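Local coordinates for putative hydrolase (Campylobacter jejuni, PDB 3D6L) that hydrolyses acyl-CoA thioesters as a hexameric hotdog-fold thioesterase, probably acting on long-chain fatty acyl-CoA, at the interface of chains A and B and the interface of chains A and C. Sequence-based numbering; all coordinates share one arbitrary frame. Chains: chain A/B/C, Putative hydrolase.

Two surfaces of chain A build the hexamer. Contact 1 faces chain B, whereas contacts 2 and 3 both face chain C. The C-alpha centres of contacts 2 and 3 lie about 12 Å apart, those of contacts 1 and 2 about 16 Å, and those of contacts 1 and 3 about 21 Å. Helix 26-42 links contacts 1 and 2: its first turns meet chain C, residues 35 to 42 meet chain B, and one leucine serves both (A:Leu35 in contact 1, C:Leu35 in contact 2). Contact 3 adds strand pairing through 48-58. The A-C pair thus combines helix packing with a shared sheet, while contact 1 joins chains through side-chain packing.

Contact 1: the interface of chains A and B. Residues chain A 8-9, 35, 39, 42; chain B 10, 12, 14, 68.
Apolar packing carries this part of the A-B interface, and no nitrogen or oxygen of one chain comes within bonding reach of the other. A:Ile39, from helix 26-42, and B:Ile68, at the start of strand 68-78, reach toward each other tip to tip. Both place CG1 anti to the carbonyl carbon, and CG1 of A:Ile39 lies 3.9 Å from CD1 of B:Ile68. The CD1 methyl of A:Ile39 also touches CG2 of B:Ile68 at 4.0 Å. A turn further along the helix, A:Arg42 bends at chi3 (-56°) and brings its guanidinium NH2 to within 3.7 Å of the same B:Ile68 CD1, which is approached by two side chains of one helix.

B:Val12, which hides the most surface here, sits between A:Leu9 and A:Leu35 at slightly longer range. It crosses A:Leu9 obliquely, its CG2 4.1 Å from CD1 of A:Leu9, and also faces A:Leu35, whose CD1 is 4.2 Å from that CG2.

At the edge B:Lys10, with CG anti to the backbone N (chi1 -161°), runs its methylenes alongside the carbonyl O of A:Lys8. The patch packs helix 26-42 and the start of strand 9-12 of chain A against strands 9-12 and 68-78 of chain B, helping to hold the hexamer together.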
# COMPACT_ATOMS: atom_id res chain seq x y z
N LYS A 8 18.92 10.40 -8.77
CA LYS A 8 18.89 8.94 -8.87
C LYS A 8 17.45 8.44 -8.71
O LYS A 8 17.08 7.40 -9.27
CB LYS A 8 19.81 8.30 -7.82
CG LYS A 8 21.28 8.69 -7.98
CD LYS A 8 21.94 7.94 -9.12
CE LYS A 8 22.95 8.81 -9.88
NZ LYS A 8 23.94 9.52 -9.01
N LEU A 9 16.66 9.19 -7.96
CA LEU A 9 15.22 8.97 -7.83
C LEU A 9 14.48 10.28 -7.93
O LEU A 9 14.99 11.32 -7.53
CB LEU A 9 14.89 8.30 -6.49
CG LEU A 9 14.41 6.85 -6.46
CD1 LEU A 9 15.31 5.92 -7.24
CD2 LEU A 9 14.30 6.37 -5.01
N LEU A 35 16.92 3.65 -1.30
CA LEU A 35 16.88 3.23 -2.70
C LEU A 35 17.77 4.05 -3.64
O LEU A 35 18.43 3.49 -4.52
CB LEU A 35 15.44 3.20 -3.21
CG LEU A 35 14.53 2.09 -2.68
CD1 LEU A 35 13.09 2.33 -3.14
CD2 LEU A 35 15.02 0.69 -3.08
N ILE A 39 21.22 2.79 -5.92
CA ILE A 39 21.46 3.00 -7.35
C ILE A 39 22.85 3.58 -7.59
O ILE A 39 23.53 3.19 -8.55
CB ILE A 39 20.39 3.95 -7.97
CG1 ILE A 39 19.04 3.25 -8.05
CG2 ILE A 39 20.82 4.42 -9.38
CD1 ILE A 39 17.89 4.19 -8.25
N ARG A 42 25.54 0.84 -6.67
CA ARG A 42 25.60 -0.20 -7.70
C ARG A 42 26.42 0.18 -8.94
O ARG A 42 26.85 -0.70 -9.69
CB ARG A 42 24.21 -0.70 -8.09
CG ARG A 42 23.67 -1.79 -7.19
CD ARG A 42 22.44 -2.49 -7.79
NE ARG A 42 21.38 -1.53 -8.12
CZ ARG A 42 20.45 -1.10 -7.27
NH1 ARG A 42 20.41 -1.54 -6.02
NH2 ARG A 42 19.54 -0.22 -7.69
N LYS B 10 11.64 8.83 -11.77
CA LYS B 10 12.60 7.74 -11.70
C LYS B 10 12.31 6.95 -10.40
O LYS B 10 12.48 7.46 -9.29
CB LYS B 10 14.02 8.30 -11.75
CG LYS B 10 15.11 7.31 -12.12
CD LYS B 10 16.26 8.03 -12.82
CE LYS B 10 17.65 7.48 -12.45
NZ LYS B 10 18.03 6.20 -13.12
N VAL B 12 12.12 2.80 -8.49
CA VAL B 12 12.43 1.37 -8.54
C VAL B 12 11.12 0.57 -8.56
O VAL B 12 10.19 0.89 -7.82
CB VAL B 12 13.27 0.93 -7.33
CG1 VAL B 12 13.76 -0.49 -7.52
CG2 VAL B 12 14.46 1.88 -7.13
N MET B 14 9.13 -2.31 -7.29
CA MET B 14 9.22 -3.15 -6.10
C MET B 14 8.38 -4.42 -6.20
O MET B 14 7.42 -4.47 -6.97
CB MET B 14 8.85 -2.32 -4.86
CG MET B 14 9.80 -1.15 -4.60
SD MET B 14 11.49 -1.62 -4.14
CE MET B 14 11.26 -2.12 -2.42
N ILE B 68 14.86 -0.13 -12.62
CA ILE B 68 14.79 1.29 -12.36
C ILE B 68 14.01 1.86 -13.54
O ILE B 68 14.47 1.79 -14.69
CB ILE B 68 16.21 1.95 -12.28
CG1 ILE B 68 17.21 1.05 -11.52
CG2 ILE B 68 16.13 3.36 -11.69
CD1 ILE B 68 16.83 0.71 -10.07

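Contact 2: the interface of chains A and C. Residues chain A 25-28, 30-31; chain C 25, 27-28, 30-31, 34-35.
The N-terminal half of helix 26-42 in chain A packs against the same helix of chain C, and the loop residues A:Phe25 and C:Phe25, just before each helix, extend across the two-fold axis. A:Phe25 has CG anti to the backbone N (chi1 176°), which sends the ring over to the partner helix. There CE1 meets CB of C:Ser31 at 3.5 Å, and the backbone O of C:Ser31 lies at the ring edge, in plane, 3.6 Å from CZ. C:Leu35 crosses the phenyl group at about a right angle, its CG 3.7 Å from A:Phe25 CZ and its CD2 equally near CE2. One ring face is backed within chain A by the amide N of A:Gly27, 3.5 Å above the plane and over its centre. C:Phe25 addresses A:Ser31 in the same way.

The helices approach closely, A:Gly27 CA lying 4.0 Å from C:Ser31 CA. Each serine hydroxyl turns back into its own helix, OG anti to the carbonyl carbon (chi1 -56°): A:Ser31 OG donates a hydrogen bond to A:Gly27 O at 2.7 Å, in the carbonyl plane, and C:Ser31 likewise to C:Gly27 O. The hydroxyl is thus satisfied within its own chain, while CB presents an apolar surface to the partner's ring. The carboxylate of C:Asp34 points toward the first helical turn of chain A, whose dipole may favour its charge. The patch lies along the first half of the long hotdog helix, around which the sheet curls, from the loop before it.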
# COMPACT_ATOMS: atom_id res chain seq x y z
N PHE A 25 5.52 11.37 5.69
CA PHE A 25 6.14 10.52 6.69
C PHE A 25 7.64 10.38 6.45
O PHE A 25 8.07 10.10 5.34
CB PHE A 25 5.40 9.16 6.67
CG PHE A 25 5.98 8.12 7.59
CD1 PHE A 25 6.16 6.82 7.12
CD2 PHE A 25 6.32 8.42 8.91
CE1 PHE A 25 6.69 5.82 7.95
CE2 PHE A 25 6.85 7.43 9.75
CZ PHE A 25 7.03 6.13 9.27
N GLY A 26 8.43 10.61 7.50
CA GLY A 26 9.89 10.52 7.43
C GLY A 26 10.39 9.17 6.95
O GLY A 26 11.37 9.11 6.22
N GLY A 27 9.72 8.10 7.36
CA GLY A 27 10.04 6.74 6.91
C GLY A 27 9.89 6.50 5.41
O GLY A 27 10.65 5.72 4.82
N TRP A 28 8.90 7.15 4.80
CA TRP A 28 8.77 7.17 3.35
C TRP A 28 9.98 7.86 2.72
O TRP A 28 10.51 7.37 1.72
CB TRP A 28 7.46 7.85 2.92
CG TRP A 28 7.26 7.95 1.43
CD1 TRP A 28 6.65 7.03 0.62
CD2 TRP A 28 7.64 9.04 0.57
NE1 TRP A 28 6.65 7.47 -0.69
CE2 TRP A 28 7.25 8.70 -0.75
CE3 TRP A 28 8.29 10.27 0.78
CZ2 TRP A 28 7.48 9.54 -1.85
CZ3 TRP A 28 8.52 11.10 -0.31
CH2 TRP A 28 8.12 10.74 -1.61
N LEU A 30 13.05 8.25 4.03
CA LEU A 30 14.17 7.34 4.28
C LEU A 30 14.21 6.14 3.33
O LEU A 30 15.28 5.63 3.04
CB LEU A 30 14.12 6.88 5.74
CG LEU A 30 15.13 7.50 6.72
CD1 LEU A 30 15.59 8.88 6.29
CD2 LEU A 30 14.54 7.57 8.10
N SER A 31 13.03 5.70 2.87
CA SER A 31 12.92 4.64 1.86
C SER A 31 13.50 5.12 0.54
O SER A 31 14.29 4.41 -0.09
CB SER A 31 11.45 4.24 1.65
OG SER A 31 10.85 3.84 2.86
N PHE C 25 12.58 -4.91 3.14
CA PHE C 25 13.13 -3.64 2.72
C PHE C 25 13.59 -2.81 3.92
O PHE C 25 12.84 -2.64 4.88
CB PHE C 25 12.07 -2.93 1.86
CG PHE C 25 12.44 -1.54 1.41
CD1 PHE C 25 11.51 -0.51 1.51
CD2 PHE C 25 13.70 -1.27 0.87
CE1 PHE C 25 11.83 0.79 1.10
CE2 PHE C 25 14.03 0.03 0.44
CZ PHE C 25 13.09 1.06 0.56
N GLY C 27 14.01 0.37 4.23
CA GLY C 27 13.12 1.53 4.40
C GLY C 27 11.86 1.26 5.21
O GLY C 27 11.38 2.14 5.94
N TRP C 28 11.30 0.05 5.07
CA TRP C 28 10.21 -0.40 5.92
C TRP C 28 10.68 -0.49 7.38
O TRP C 28 9.96 -0.07 8.28
CB TRP C 28 9.66 -1.74 5.44
CG TRP C 28 8.54 -2.31 6.29
CD1 TRP C 28 7.20 -2.08 6.15
CD2 TRP C 28 8.68 -3.22 7.41
NE1 TRP C 28 6.50 -2.78 7.11
CE2 TRP C 28 7.38 -3.48 7.89
CE3 TRP C 28 9.77 -3.82 8.05
CZ2 TRP C 28 7.14 -4.33 8.99
CZ3 TRP C 28 9.54 -4.66 9.13
CH2 TRP C 28 8.23 -4.90 9.59
N LEU C 30 13.25 1.14 8.81
CA LEU C 30 13.47 2.52 9.22
C LEU C 30 12.19 3.28 9.56
O LEU C 30 12.21 4.18 10.39
CB LEU C 30 14.26 3.25 8.12
CG LEU C 30 15.75 3.52 8.37
CD1 LEU C 30 16.37 2.53 9.32
CD2 LEU C 30 16.50 3.51 7.06
N SER C 31 11.08 2.90 8.91
CA SER C 31 9.75 3.45 9.21
C SER C 31 9.33 3.03 10.61
O SER C 31 8.87 3.86 11.41
CB SER C 31 8.71 2.96 8.20
OG SER C 31 9.09 3.28 6.87
N ASP C 34 11.50 4.96 13.14
CA ASP C 34 11.06 6.34 13.28
C ASP C 34 9.80 6.42 14.14
O ASP C 34 9.72 7.25 15.05
CB ASP C 34 10.83 6.98 11.90
CG ASP C 34 10.75 8.50 11.97
OD1 ASP C 34 11.04 9.07 13.04
OD2 ASP C 34 10.40 9.13 10.96
N LEU C 35 8.84 5.54 13.88
CA LEU C 35 7.59 5.51 14.65
C LEU C 35 7.76 5.06 16.11
O LEU C 35 7.14 5.64 17.02
CB LEU C 35 6.55 4.64 13.95
CG LEU C 35 5.92 5.21 12.67
CD1 LEU C 35 5.05 4.14 12.00
CD2 LEU C 35 5.13 6.50 12.93

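Contact 3: the interface of chains A and C. Residues chain A 55-59; chain C 51-54.
A:Val57 and C:Met54 lie side by side and point the same way, as neighbours on paired antiparallel strands. The valine CG1 sits 3.5 Å from CB of C:Met54, and its CG2 also packs on that methylene. A:Phe59 and C:Thr51, further along, likewise lie side by side, pointing the same way. The phenyl CG is anti to the carbonyl carbon (chi1 -62°), which carries the ring back along the partner strand, so that CE2 touches the threonine CG2 methyl at 3.7 Å. The carbonyl carbon of C:Ile52 and the amide N of C:Ser53 lie at the ring edge, in plane. The ring therefore meets this stretch of backbone with its rim.

Backbone hydrogen bonds fix the register beneath these side chains. The amide N of A:Val57 donates to O of C:Met54 at 3.0 Å, nearly along the C=O axis, and the C:Met54 amide returns a fairly straight bond to A:Val57 O, 166° at the hydrogen. A:Phe59, in the loop directly after the strand, extends the pairing by donating from its N to C:Ile52 O at 2.8 Å, from well above the carbonyl plane. With A:Val57 and A:Val58 bridged to C:Met54 and C:Ser53, the two copies of strand 48-58 pair antiparallel across the two-fold interface. They join edge to edge, so the sheet of one hotdog subunit continues into that of its neighbour.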
# COMPACT_ATOMS: atom_id res chain seq x y z
N ASP A 55 24.27 7.12 8.60
CA ASP A 55 24.73 8.14 9.52
C ASP A 55 24.28 9.51 9.06
O ASP A 55 23.88 9.67 7.91
CB ASP A 55 26.24 8.11 9.60
CG ASP A 55 26.73 7.43 10.84
OD1 ASP A 55 27.00 6.20 10.76
OD2 ASP A 55 26.82 8.12 11.90
N LYS A 56 24.35 10.48 9.96
CA LYS A 56 24.20 11.90 9.61
C LYS A 56 22.98 12.18 8.72
O LYS A 56 23.06 12.95 7.75
CB LYS A 56 25.49 12.44 8.96
CG LYS A 56 26.76 12.27 9.81
CD LYS A 56 26.66 13.07 11.11
CE LYS A 56 27.65 12.58 12.17
NZ LYS A 56 27.27 13.14 13.51
N VAL A 57 21.86 11.55 9.04
CA VAL A 57 20.61 11.91 8.38
C VAL A 57 19.97 13.07 9.11
O VAL A 57 19.89 13.07 10.34
CB VAL A 57 19.66 10.69 8.12
CG1 VAL A 57 20.22 9.39 8.69
CG2 VAL A 57 18.21 10.97 8.55
N VAL A 58 19.56 14.07 8.35
CA VAL A 58 19.03 15.30 8.92
C VAL A 58 17.74 15.62 8.21
O VAL A 58 17.70 15.76 6.99
CB VAL A 58 20.04 16.50 8.80
CG1 VAL A 58 19.46 17.78 9.44
CG2 VAL A 58 21.42 16.15 9.40
N PHE A 59 16.67 15.73 8.99
CA PHE A 59 15.39 16.17 8.46
C PHE A 59 15.35 17.69 8.57
O PHE A 59 14.87 18.25 9.57
CB PHE A 59 14.23 15.50 9.20
CG PHE A 59 14.22 14.01 9.05
CD1 PHE A 59 13.71 13.41 7.90
CD2 PHE A 59 14.75 13.20 10.06
CE1 PHE A 59 13.71 12.03 7.74
CE2 PHE A 59 14.76 11.81 9.92
CZ PHE A 59 14.24 11.22 8.76
N THR C 51 10.53 14.46 13.85
CA THR C 51 11.84 13.83 13.73
C THR C 51 12.82 14.80 13.07
O THR C 51 12.58 15.26 11.96
CB THR C 51 11.76 12.53 12.91
OG1 THR C 51 10.56 11.81 13.25
CG2 THR C 51 12.96 11.65 13.18
N ILE C 52 13.93 15.10 13.75
CA ILE C 52 14.92 16.03 13.20
C ILE C 52 16.20 15.36 12.68
O ILE C 52 16.82 15.88 11.76
CB ILE C 52 15.28 17.19 14.16
CG1 ILE C 52 15.72 16.67 15.53
CG2 ILE C 52 14.11 18.16 14.30
CD1 ILE C 52 16.75 17.57 16.22
N SER C 53 16.58 14.23 13.26
CA SER C 53 17.78 13.52 12.78
C SER C 53 17.85 12.04 13.15
O SER C 53 17.11 11.55 14.01
CB SER C 53 19.06 14.25 13.22
OG SER C 53 19.23 14.22 14.62
N MET C 54 18.75 11.34 12.46
CA MET C 54 19.06 9.94 12.69
C MET C 54 20.56 9.72 12.58
O MET C 54 21.17 10.09 11.58
CB MET C 54 18.38 9.05 11.66
CG MET C 54 16.97 8.70 11.96
SD MET C 54 16.59 7.05 11.33
CE MET C 54 14.84 6.97 11.76